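Local coordinates for flagellar regulatory protein C (Vibrio cholerae, PDB 4QHS) that is an AAA+ ATPase that probably uses ATP hydrolysis to activate sigma-54-dependent transcription of flagellar genes, at residues L129-V132 with L133-E137. Numbering follows the deposited sequence.
Sequences LLRV and LQERE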
loop_
_atom_site.group_PDB
_atom_site.type_symbol
_atom_site.label_atom_id
_atom_site.label_comp_id
_atom_site.label_asym_id
_atom_site.label_seq_id
_atom_site.Cartn_x
_atom_site.Cartn_y
_atom_site.Cartn_z
ATOM N N LEU A 129 0.877 4.868 31.073
ATOM C CA LEU A 129 1.498 5.626 32.154
ATOM C C LEU A 129 0.459 6.175 33.112
ATOM O O LEU A 129 0.646 6.154 34.334
ATOM C CB LEU A 129 2.334 6.773 31.594
ATOM C CG LEU A 129 3.049 7.700 32.578
ATOM C CD1 LEU A 129 3.878 6.919 33.621
ATOM C CD2 LEU A 129 3.942 8.677 31.804
ATOM N N LEU A 130 -0.642 6.632 32.562
ATOM C CA LEU A 130 -1.718 7.166 33.336
ATOM C C LEU A 130 -2.240 6.151 34.307
ATOM O O LEU A 130 -2.486 6.446 35.426
ATOM C CB LEU A 130 -2.840 7.624 32.438
ATOM C CG LEU A 130 -4.000 8.219 33.194
ATOM C CD1 LEU A 130 -3.604 9.534 33.710
ATOM C CD2 LEU A 130 -5.152 8.377 32.318
ATOM N N ARG A 131 -2.401 4.945 33.848
ATOM C CA ARG A 131 -2.883 3.896 34.678
ATOM C C ARG A 131 -1.904 3.530 35.776
ATOM O O ARG A 131 -2.282 3.286 36.884
ATOM C CB ARG A 131 -3.267 2.700 33.846
ATOM C CG ARG A 131 -3.999 1.683 34.597
ATOM C CD ARG A 131 -3.896 0.372 33.929
ATOM N NE ARG A 131 -5.120 0.005 33.232
ATOM C CZ ARG A 131 -5.147 -0.676 32.095
ATOM N NH1 ARG A 131 -4.010 -1.044 31.528
ATOM N NH2 ARG A 131 -6.295 -0.993 31.528
ATOM N N VAL A 132 -0.635 3.533 35.461
ATOM C CA VAL A 132 0.390 3.315 36.470
ATOM C C VAL A 132 0.288 4.385 37.536
ATOM O O VAL A 132 0.298 4.071 38.730
ATOM C CB VAL A 132 1.820 3.322 35.881
ATOM C CG1 VAL A 132 2.853 3.387 37.001
ATOM C CG2 VAL A 132 2.054 2.079 35.026
ATOM N N LEU A 133 0.173 5.641 37.098
ATOM C CA LEU A 133 0.037 6.758 38.019
ATOM C C LEU A 133 -1.195 6.633 38.904
ATOM O O LEU A 133 -1.144 6.974 40.083
ATOM C CB LEU A 133 -0.023 8.077 37.259
ATOM C CG LEU A 133 1.350 8.588 36.817
ATOM C CD1 LEU A 133 1.253 9.930 36.058
ATOM C CD2 LEU A 133 2.254 8.712 38.030
ATOM N N GLN A 134 -2.299 6.149 38.334
ATOM C CA GLN A 134 -3.574 6.141 39.044
ATOM C C GLN A 134 -3.690 4.964 40.001
ATOM O O GLN A 134 -4.203 5.113 41.102
ATOM C CB GLN A 134 -4.754 6.091 38.061
ATOM C CG GLN A 134 -4.929 7.303 37.171
ATOM C CD GLN A 134 -5.993 7.074 36.102
ATOM O OE1 GLN A 134 -6.388 5.931 35.827
ATOM N NE2 GLN A 134 -6.471 8.162 35.500
ATOM N N GLU A 135 -3.242 3.790 39.561
ATOM C CA GLU A 135 -3.417 2.579 40.342
ATOM C C GLU A 135 -2.216 2.342 41.225
ATOM O O GLU A 135 -2.285 1.535 42.154
ATOM C CB GLU A 135 -3.634 1.357 39.438
ATOM C CG GLU A 135 -4.738 1.510 38.397
ATOM C CD GLU A 135 -6.091 1.803 39.014
ATOM O OE1 GLU A 135 -6.363 1.328 40.141
ATOM O OE2 GLU A 135 -6.886 2.520 38.374
ATOM N N ARG A 136 -1.136 3.019 40.928
ATOM C CA ARG A 136 0.090 2.751 41.601
ATOM C C ARG A 136 0.393 1.270 41.511
ATOM O O ARG A 136 0.658 0.635 42.485
ATOM C CB ARG A 136 -0.017 3.198 43.033
ATOM C CG ARG A 136 0.370 4.618 43.244
ATOM C CD ARG A 136 1.517 4.994 42.330
ATOM N NE ARG A 136 1.730 6.434 42.218
ATOM C CZ ARG A 136 2.762 6.980 41.594
ATOM N NH1 ARG A 136 3.669 6.204 41.028
ATOM N NH2 ARG A 136 2.888 8.296 41.543
ATOM N N GLU A 137 0.346 0.751 40.302
ATOM C CA GLU A 137 0.625 -0.634 39.961
ATOM C C GLU A 137 1.145 -0.673 38.534
ATOM O O GLU A 137 0.779 0.170 37.706
ATOM C CB GLU A 137 -0.624 -1.510 40.081
ATOM C CG GLU A 137 -1.039 -1.821 41.501
ATOM C CD GLU A 137 -2.292 -2.671 41.568
ATOM O OE1 GLU A 137 -2.878 -2.950 40.498
ATOM O OE2 GLU A 137 -2.686 -3.055 42.693
#
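The side-chain amide of Q134 lies with one face against L130, whose branched end covers its nitrogen: NE2 is 3.4 Å from L130 CG, and both methyls of L130 approach NE2 from that same face. L130 CG stands anti to its own N (chi1 -179°), while Q134 CG is turned beside its N and the chain runs extended from there, which carries the amide back over the preceding turn. R177 of helix 172-178 touches both residues. The guanidinium of R131 and the carboxylate of E135, with planes 61° apart, do not pair: NE and OE2 are 6.0 Å apart, and the side chains touch through their CG atoms instead. R131 also packs on P78 of a neighbouring subunit. On the buried side, L129 CD1 meets L133 CG at 4.4 Å, and L133 continues onto L174.

Backbone bonds record how the helix ends. L133 N to L129 O and E135 N to R131 O are both 2.9 Å and nearly straight, whereas R136 N to V132 O, at 2.8 Å, is weak and bent. R136 then takes a positive phi of 53°, and the turned chain brings E137 O within 3.4 Å of V132 CA as a CA-H...O contact. This is the C-terminal end of helix 123-135 passing into hairpin 137-139/146-148, consistent with the pre-sensor 1 insertion of sigma-54 activators in the AAA+ fold.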